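Dihydrodipicolinate reductase N-terminus domain-containing protein (Mycobacterium smegmatis, PDB 6IAQ) probably acts as an NADP-dependent amine dehydrogenase that forms amines by reductive amination of ketones, and binds NADP through its Rossmann-type nucleotide-binding domain. Local coordinates at residues 160-166 and 263-268; 178-184 and 239-244; 208-212 and 256-260. All coordinates share one frame; numbering follows the deposited sequence.

How the contacts relate
All three contacts belong to the C-terminal part of the chain, and together they illustrate how chemistry follows place in the fold. Contact 1 joins two neighbouring strands of the mixed sheet by backbone hydrogen bonds, with a buried aromatic face and a charged, more exposed one. Contact 3 is buried, the centres of the two about 8 Å apart: a helix lies on that aromatic side of the sheet and meets it through aliphatic side chains. The two share a sheet, since strands 249-260 and 265-273 are neighbours. Contact 2, its centre about 30 Å from those of both, is partly buried, apolar, and links a helix end, nearer the NADP, to a small hairpin.

Contact 1: 160-166 and 263-268; sequences DTVRGKA and GPVFEF
Val-162 O takes one hydrogen bond from the other strand, from Glu-267 N at 2.8 Å, and a weaker CA-H...O contact from Phe-266. Three more backbone bonds complete the ladder and fix the register with it: Val-162 N to Val-265 O and Gly-164 N to Glu-267 O, both also 2.8 Å, and Val-265 N to Asp-160 O at 3.0 Å. This is parallel pairing, the axes of the strands diverging by only 6°, and each face of the sheet carries its own chemistry. On one, Val-162 and Phe-266 lie side by side, the CB of Val-162 3.8 Å from ring atom CD2 of Phe-266. Further along, Phe-268 has CG anti to its own N (chi1 179°), which swings the ring across toward the partner strand; Gly-164 CA lies at the ring edge, in its plane, and Ala-166 CB comes within 3.8 Å of Phe-268 CE1. On the other face Arg-163 and Glu-267 run alongside each other, but their charged atoms do not touch: Arg-163 is bridged to Glu-288, and Glu-267 to Arg-257. Asp-160 and Thr-161 together face Glu-288 in a classic beta bulge. In the mixed sheet, strand 282-288 lies beyond 160-166 and strand 249-260 beyond 263-268, while helices 141-153 and 203-215 cover the face bearing Phe-266.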
loop_
_atom_site.group_PDB
_atom_site.type_symbol
_atom_site.label_atom_id
_atom_site.label_comp_id
_atom_site.label_asym_id
_atom_site.label_seq_id
_atom_site.Cartn_x
_atom_site.Cartn_y
_atom_site.Cartn_z
ATOM N N ASP A 160 -13.556 -2.930 -13.030
ATOM C CA ASP A 160 -14.308 -2.130 -14.023
ATOM C C ASP A 160 -13.827 -0.680 -13.956
ATOM O O ASP A 160 -13.466 -0.144 -14.999
ATOM C CB ASP A 160 -15.813 -2.221 -13.782
ATOM C CG ASP A 160 -16.324 -3.648 -13.890
ATOM O OD1 ASP A 160 -15.780 -4.393 -14.708
ATOM O OD2 ASP A 160 -17.225 -4.010 -13.101
ATOM N N THR A 161 -13.835 -0.081 -12.765
ATOM C CA THR A 161 -13.525 1.350 -12.565
ATOM C C THR A 161 -12.677 1.538 -11.308
ATOM O O THR A 161 -13.055 1.013 -10.237
ATOM C CB THR A 161 -14.800 2.179 -12.450
ATOM O OG1 THR A 161 -15.639 1.780 -13.527
ATOM C CG2 THR A 161 -14.541 3.664 -12.572
ATOM N N VAL A 162 -11.619 2.334 -11.430
ATOM C CA VAL A 162 -10.858 2.902 -10.283
ATOM C C VAL A 162 -11.181 4.395 -10.224
ATOM O O VAL A 162 -10.915 5.104 -11.230
ATOM C CB VAL A 162 -9.348 2.651 -10.419
ATOM C CG1 VAL A 162 -8.596 3.203 -9.212
ATOM C CG2 VAL A 162 -9.044 1.175 -10.622
ATOM N N ARG A 163 -11.746 4.853 -9.096
ATOM C CA ARG A 163 -12.197 6.246 -8.920
ATOM C C ARG A 163 -11.521 6.834 -7.677
ATOM O O ARG A 163 -11.627 6.233 -6.593
ATOM C CB ARG A 163 -13.725 6.321 -8.797
ATOM C CG ARG A 163 -14.478 5.935 -10.056
ATOM C CD ARG A 163 -15.682 6.832 -10.278
ATOM N NE ARG A 163 -16.822 6.322 -9.552
ATOM C CZ ARG A 163 -17.848 5.669 -10.105
ATOM N NH1 ARG A 163 -18.838 5.244 -9.338
ATOM N NH2 ARG A 163 -17.891 5.446 -11.412
ATOM N N GLY A 164 -10.881 7.988 -7.846
ATOM C CA GLY A 164 -10.259 8.736 -6.747
ATOM C C GLY A 164 -10.867 10.108 -6.602
ATOM O O GLY A 164 -11.254 10.733 -7.621
ATOM N N LYS A 165 -10.921 10.572 -5.363
ATOM C CA LYS A 165 -11.412 11.905 -4.993
ATOM C C LYS A 165 -10.444 12.448 -3.952
ATOM O O LYS A 165 -10.189 11.741 -2.958
ATOM C CB LYS A 165 -12.854 11.860 -4.469
ATOM C CG LYS A 165 -13.485 13.232 -4.318
ATOM C CD LYS A 165 -14.966 13.251 -3.963
ATOM C CE LYS A 165 -15.248 12.737 -2.569
ATOM N NZ LYS A 165 -16.387 13.444 -1.925
ATOM N N ALA A 166 -9.895 13.641 -4.206
ATOM C CA ALA A 166 -8.863 14.250 -3.353
ATOM C C ALA A 166 -9.134 15.738 -3.200
ATOM O O ALA A 166 -9.612 16.405 -4.154
ATOM C CB ALA A 166 -7.495 13.961 -3.930
ATOM N N GLY A 263 -10.267 -2.780 -20.721
ATOM C CA GLY A 263 -11.554 -2.688 -19.990
ATOM C C GLY A 263 -11.528 -1.728 -18.794
ATOM O O GLY A 263 -12.396 -0.857 -18.683
ATOM N N PRO A 264 -10.583 -1.846 -17.832
ATOM C CA PRO A 264 -10.539 -0.920 -16.693
ATOM C C PRO A 264 -10.535 0.550 -17.127
ATOM O O PRO A 264 -9.849 0.928 -18.079
ATOM C CB PRO A 264 -9.237 -1.290 -15.976
ATOM C CG PRO A 264 -9.037 -2.740 -16.322
ATOM C CD PRO A 264 -9.540 -2.877 -17.746
ATOM N N VAL A 265 -11.329 1.340 -16.419
ATOM C CA VAL A 265 -11.414 2.815 -16.548
ATOM C C VAL A 265 -10.875 3.423 -15.258
ATOM O O VAL A 265 -11.229 2.928 -14.158
ATOM C CB VAL A 265 -12.864 3.244 -16.801
ATOM C CG1 VAL A 265 -13.004 4.754 -16.808
ATOM C CG2 VAL A 265 -13.406 2.613 -18.086
ATOM N N PHE A 266 -10.070 4.471 -15.391
ATOM C CA PHE A 266 -9.501 5.230 -14.258
ATOM C C PHE A 266 -10.063 6.638 -14.279
ATOM O O PHE A 266 -10.074 7.273 -15.366
ATOM C CB PHE A 266 -7.983 5.256 -14.362
ATOM C CG PHE A 266 -7.352 3.898 -14.319
ATOM C CD1 PHE A 266 -7.314 3.103 -15.451
ATOM C CD2 PHE A 266 -6.818 3.412 -13.142
ATOM C CE1 PHE A 266 -6.755 1.841 -15.401
ATOM C CE2 PHE A 266 -6.235 2.158 -13.108
ATOM C CZ PHE A 266 -6.182 1.385 -14.244
ATOM N N GLU A 267 -10.470 7.130 -13.113
ATOM C CA GLU A 267 -11.029 8.493 -12.976
ATOM C C GLU A 267 -10.532 9.107 -11.671
ATOM O O GLU A 267 -10.547 8.422 -10.633
ATOM C CB GLU A 267 -12.555 8.464 -13.067
ATOM C CG GLU A 267 -13.153 9.841 -13.246
ATOM C CD GLU A 267 -14.605 9.876 -13.695
ATOM O OE1 GLU A 267 -14.873 9.699 -14.900
ATOM O OE2 GLU A 267 -15.458 10.069 -12.842
ATOM N N PHE A 268 -10.113 10.368 -11.720
ATOM C CA PHE A 268 -9.539 11.075 -10.547
ATOM C C PHE A 268 -10.000 12.527 -10.543
ATOM O O PHE A 268 -9.713 13.281 -11.486
ATOM C CB PHE A 268 -8.015 10.909 -10.556
ATOM C CG PHE A 268 -7.313 11.603 -9.418
ATOM C CD1 PHE A 268 -7.643 11.310 -8.101
ATOM C CD2 PHE A 268 -6.263 12.469 -9.656
ATOM C CE1 PHE A 268 -6.988 11.926 -7.048
ATOM C CE2 PHE A 268 -5.615 13.102 -8.608
ATOM C CZ PHE A 268 -5.966 12.821 -7.306
#

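Contact 2: 178-184 and 239-244; sequences ATAQQVG and ALGIDL
Leu-240 carries its CG opposite the carbonyl carbon (chi1 -71°) and extends beyond it (chi2 175°), a combination that presents both methyls to Ala-178, Thr-179 and Val-183. The setting is a Schellman motif closing helix 175-180, met by the turn and second strand of the small hairpin 235-237/242-244, whose Gly-241 and Ile-242 form a G1 beta bulge opposite Ser-237. With no polar bond between the segments, the fit is one of apolar shape. Ala-178 CB packs against the branch point of Leu-240, 3.7 Å from CG, and also meets Ala-239 CB. One methyl of Leu-240, CD2, reaches the hydroxyl of Thr-179, which is itself hydrogen-bonded to Pro-175 O; the other, CD1, comes 3.8 Å from Val-183 O and touches the Val-183 side chain. Gln-182, at positive phi, turns the chain out of the helix, and within this turn its NE2 bonds to Ala-180 O from above the carbonyl plane. The Val-183 side chain also touches Val-170 and Val-274, while Leu-244 continues onto Ile-250 of strand 249-260. The Thr-179 side chain is about 8 Å from the bound NADP, near it but not touching. At the far end Ile-242 CD1 lies 4.0 Å from Gly-184 CA, and Leu-244 CD2 presses still closer to that same CA, at 3.5 Å.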
loop_
_atom_site.group_PDB
_atom_site.type_symbol
_atom_site.label_atom_id
_atom_site.label_comp_id
_atom_site.label_asym_id
_atom_site.label_seq_id
_atom_site.Cartn_x
_atom_site.Cartn_y
_atom_site.Cartn_z
ATOM N N ALA A 178 -0.040 28.485 -4.934
ATOM C CA ALA A 178 -1.223 29.374 -4.746
ATOM C C ALA A 178 -1.443 30.179 -6.027
ATOM O O ALA A 178 -2.563 30.208 -6.544
ATOM C CB ALA A 178 -1.055 30.252 -3.526
ATOM N N THR A 179 -0.380 30.733 -6.592
ATOM C CA THR A 179 -0.457 31.504 -7.857
ATOM C C THR A 179 -0.844 30.572 -9.006
ATOM O O THR A 179 -1.666 30.961 -9.822
ATOM C CB THR A 179 0.858 32.242 -8.132
ATOM O OG1 THR A 179 1.067 33.082 -7.004
ATOM C CG2 THR A 179 0.820 33.037 -9.414
ATOM N N ALA A 180 -0.283 29.371 -9.082
ATOM C CA ALA A 180 -0.612 28.418 -10.160
ATOM C C ALA A 180 -2.065 27.913 -10.041
ATOM O O ALA A 180 -2.625 27.456 -11.037
ATOM C CB ALA A 180 0.379 27.295 -10.164
ATOM N N GLN A 181 -2.640 27.965 -8.852
ATOM C CA GLN A 181 -4.051 27.558 -8.587
ATOM C C GLN A 181 -4.998 28.735 -8.865
ATOM O O GLN A 181 -6.199 28.564 -8.670
ATOM C CB GLN A 181 -4.196 27.041 -7.152
ATOM C CG GLN A 181 -3.529 25.703 -6.915
ATOM C CD GLN A 181 -4.014 24.627 -7.860
ATOM O OE1 GLN A 181 -3.265 24.145 -8.704
ATOM N NE2 GLN A 181 -5.282 24.250 -7.733
ATOM N N GLN A 182 -4.472 29.870 -9.341
ATOM C CA GLN A 182 -5.263 31.036 -9.816
ATOM C C GLN A 182 -5.998 31.697 -8.655
ATOM O O GLN A 182 -7.005 32.364 -8.905
ATOM C CB GLN A 182 -6.256 30.602 -10.896
ATOM C CG GLN A 182 -5.621 29.810 -12.034
ATOM C CD GLN A 182 -4.489 30.547 -12.702
ATOM O OE1 GLN A 182 -4.659 31.665 -13.179
ATOM N NE2 GLN A 182 -3.324 29.916 -12.730
ATOM N N VAL A 183 -5.466 31.585 -7.445
ATOM C CA VAL A 183 -6.061 32.150 -6.214
ATOM C C VAL A 183 -6.064 33.675 -6.328
ATOM O O VAL A 183 -4.997 34.270 -6.610
ATOM C CB VAL A 183 -5.307 31.672 -4.972
ATOM C CG1 VAL A 183 -5.783 32.375 -3.723
ATOM C CG2 VAL A 183 -5.426 30.172 -4.838
ATOM N N GLY A 184 -7.246 34.269 -6.139
ATOM C CA GLY A 184 -7.447 35.728 -6.107
ATOM C C GLY A 184 -7.753 36.293 -7.484
ATOM O O GLY A 184 -7.969 37.491 -7.574
ATOM N N ALA A 239 -1.370 31.916 2.165
ATOM C CA ALA A 239 -0.258 31.610 1.233
ATOM C C ALA A 239 0.143 32.882 0.464
ATOM O O ALA A 239 1.345 33.061 0.224
ATOM C CB ALA A 239 -0.627 30.493 0.294
ATOM N N LEU A 240 -0.823 33.712 0.055
ATOM C CA LEU A 240 -0.539 34.939 -0.736
ATOM C C LEU A 240 -0.656 36.211 0.114
ATOM O O LEU A 240 -0.261 37.266 -0.371
ATOM C CB LEU A 240 -1.460 34.949 -1.959
ATOM C CG LEU A 240 -1.111 33.897 -3.014
ATOM C CD1 LEU A 240 -2.120 33.876 -4.137
ATOM C CD2 LEU A 240 0.281 34.108 -3.568
ATOM N N GLY A 241 -1.096 36.111 1.361
ATOM C CA GLY A 241 -1.393 37.262 2.229
ATOM C C GLY A 241 -2.365 38.217 1.568
ATOM O O GLY A 241 -2.107 39.414 1.617
ATOM N N ILE A 242 -3.453 37.710 0.972
ATOM C CA ILE A 242 -4.481 38.558 0.304
ATOM C C ILE A 242 -5.862 38.229 0.868
ATOM O O ILE A 242 -6.110 37.059 1.228
ATOM C CB ILE A 242 -4.448 38.425 -1.228
ATOM C CG1 ILE A 242 -4.798 37.008 -1.696
ATOM C CG2 ILE A 242 -3.107 38.898 -1.775
ATOM C CD1 ILE A 242 -4.878 36.846 -3.200
ATOM N N ASP A 243 -6.732 39.243 0.886
ATOM C CA ASP A 243 -8.183 39.074 1.141
ATOM C C ASP A 243 -8.831 38.577 -0.147
ATOM O O ASP A 243 -8.438 39.014 -1.211
ATOM C CB ASP A 243 -8.807 40.366 1.677
ATOM C CG ASP A 243 -8.264 40.745 3.040
ATOM O OD1 ASP A 243 -7.909 39.828 3.813
ATOM O OD2 ASP A 243 -8.205 41.944 3.316
ATOM N N LEU A 244 -9.790 37.680 -0.013
ATOM C CA LEU A 244 -10.592 37.120 -1.122
ATOM C C LEU A 244 -12.047 37.509 -0.868
ATOM O O LEU A 244 -12.551 37.287 0.246
ATOM C CB LEU A 244 -10.403 35.602 -1.145
ATOM C CG LEU A 244 -8.959 35.132 -1.373
ATOM C CD1 LEU A 244 -8.750 33.715 -0.882
ATOM C CD2 LEU A 244 -8.615 35.210 -2.836
#

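Contact 3: 208-212 and 256-260; sequences LDALV and DRIET
Ile-258 reaches from the sheet into helix 203-215, the central side chain of a helix-on-sheet packing against the mixed sheet. Its CB bears two branches that divide the helix surface. CG1 leads to one side and lies 4.0 Å from Leu-208 CB; beyond it the extended tip, CD1, touches both Leu-208 CB and Asp-209 OD1, 3.5 Å from each, in directions roughly at right angles. The other branch, CG2, stands anti to the backbone N (chi1 of CG1 -58°) and meets Val-212 CG2 at 3.9 Å, one helical turn further on. Leu-208 and Val-212 thus each take one branch of the isoleucine. The Asp-209 side chain crosses that of Ile-258 at about a right angle, and its OD1 is held by a salt bridge from Arg-205, so the charge beside a methyl has its partner. Segments 208-212 and 256-260 run at 22°, their axes 9.5 Å apart at closest approach, and Phe-266 and Phe-268 of the next strand extend the apolar floor beneath Leu-208. Beyond Ile-258, Val-212 CG2 also approaches Thr-260 CG2, whose OG1 bonds to Pro-264 O. At the opposite end, Leu-208 CD1 sits over the strand backbone, 3.4 Å from Asp-256 O.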
loop_
_atom_site.group_PDB
_atom_site.type_symbol
_atom_site.label_atom_id
_atom_site.label_comp_id
_atom_site.label_asym_id
_atom_site.label_seq_id
_atom_site.Cartn_x
_atom_site.Cartn_y
_atom_site.Cartn_z
ATOM N N LEU A 208 -2.840 9.190 -13.247
ATOM C CA LEU A 208 -3.490 8.115 -14.038
ATOM C C LEU A 208 -2.497 7.508 -15.043
ATOM O O LEU A 208 -2.560 6.288 -15.250
ATOM C CB LEU A 208 -4.745 8.670 -14.704
ATOM C CG LEU A 208 -5.833 9.152 -13.751
ATOM C CD1 LEU A 208 -7.119 9.488 -14.486
ATOM C CD2 LEU A 208 -6.086 8.153 -12.624
ATOM N N ASP A 209 -1.573 8.289 -15.605
ATOM C CA ASP A 209 -0.552 7.727 -16.536
ATOM C C ASP A 209 0.266 6.694 -15.761
ATOM O O ASP A 209 0.549 5.623 -16.294
ATOM C CB ASP A 209 0.361 8.804 -17.143
ATOM C CG ASP A 209 -0.307 9.720 -18.173
ATOM O OD1 ASP A 209 -1.402 9.368 -18.664
ATOM O OD2 ASP A 209 0.281 10.793 -18.488
ATOM N N ALA A 210 0.635 6.998 -14.515
ATOM C CA ALA A 210 1.433 6.093 -13.652
ATOM C C ALA A 210 0.635 4.807 -13.378
ATOM O O ALA A 210 1.239 3.720 -13.477
ATOM C CB ALA A 210 1.818 6.781 -12.364
ATOM N N LEU A 211 -0.648 4.915 -13.008
ATOM C CA LEU A 211 -1.459 3.720 -12.639
ATOM C C LEU A 211 -1.637 2.833 -13.875
ATOM O O LEU A 211 -1.445 1.629 -13.778
ATOM C CB LEU A 211 -2.801 4.173 -12.055
ATOM C CG LEU A 211 -2.747 4.725 -10.634
ATOM C CD1 LEU A 211 -4.112 5.225 -10.226
ATOM C CD2 LEU A 211 -2.245 3.679 -9.651
ATOM N N VAL A 212 -1.959 3.443 -15.006
ATOM C CA VAL A 212 -2.160 2.725 -16.300
ATOM C C VAL A 212 -0.867 2.002 -16.688
ATOM O O VAL A 212 -0.937 0.789 -17.000
ATOM C CB VAL A 212 -2.659 3.692 -17.378
ATOM C CG1 VAL A 212 -2.556 3.107 -18.780
ATOM C CG2 VAL A 212 -4.087 4.146 -17.076
ATOM N N ASP A 256 -9.993 13.929 -14.361
ATOM C CA ASP A 256 -9.231 13.238 -15.413
ATOM C C ASP A 256 -9.755 11.816 -15.512
ATOM O O ASP A 256 -10.096 11.223 -14.473
ATOM C CB ASP A 256 -7.727 13.275 -15.126
ATOM C CG ASP A 256 -7.188 14.672 -15.322
ATOM O OD1 ASP A 256 -7.119 15.101 -16.509
ATOM O OD2 ASP A 256 -6.939 15.346 -14.306
ATOM N N ARG A 257 -9.787 11.293 -16.729
ATOM C CA ARG A 257 -10.331 9.951 -17.027
ATOM C C ARG A 257 -9.513 9.309 -18.129
ATOM O O ARG A 257 -9.271 9.967 -19.165
ATOM C CB ARG A 257 -11.790 10.086 -17.459
ATOM C CG ARG A 257 -12.472 8.778 -17.829
ATOM C CD ARG A 257 -13.857 9.138 -18.330
ATOM N NE ARG A 257 -14.865 8.249 -17.804
ATOM C CZ ARG A 257 -15.267 7.126 -18.390
ATOM N NH1 ARG A 257 -14.767 6.750 -19.552
ATOM N NH2 ARG A 257 -16.192 6.380 -17.813
ATOM N N ILE A 258 -9.095 8.071 -17.899
ATOM C CA ILE A 258 -8.408 7.241 -18.916
ATOM C C ILE A 258 -9.162 5.921 -19.033
ATOM O O ILE A 258 -9.257 5.192 -18.022
ATOM C CB ILE A 258 -6.930 7.046 -18.562
ATOM C CG1 ILE A 258 -6.207 8.396 -18.441
ATOM C CG2 ILE A 258 -6.284 6.112 -19.576
ATOM C CD1 ILE A 258 -4.715 8.270 -18.216
ATOM N N GLU A 259 -9.674 5.636 -20.231
ATOM C CA GLU A 259 -10.211 4.301 -20.592
ATOM C C GLU A 259 -9.084 3.484 -21.195
ATOM O O GLU A 259 -8.312 4.046 -21.984
ATOM C CB GLU A 259 -11.352 4.423 -21.585
ATOM C CG GLU A 259 -12.423 5.364 -21.115
ATOM C CD GLU A 259 -13.630 5.389 -22.043
ATOM O OE1 GLU A 259 -13.666 4.572 -22.997
ATOM O OE2 GLU A 259 -14.508 6.244 -21.823
ATOM N N THR A 260 -8.994 2.216 -20.826
ATOM C CA THR A 260 -7.993 1.291 -21.394
ATOM C C THR A 260 -8.674 0.396 -22.428
ATOM O O THR A 260 -9.896 0.158 -22.305
ATOM C CB THR A 260 -7.309 0.492 -20.282
ATOM O OG1 THR A 260 -8.285 -0.355 -19.669
ATOM C CG2 THR A 260 -6.659 1.404 -19.264
#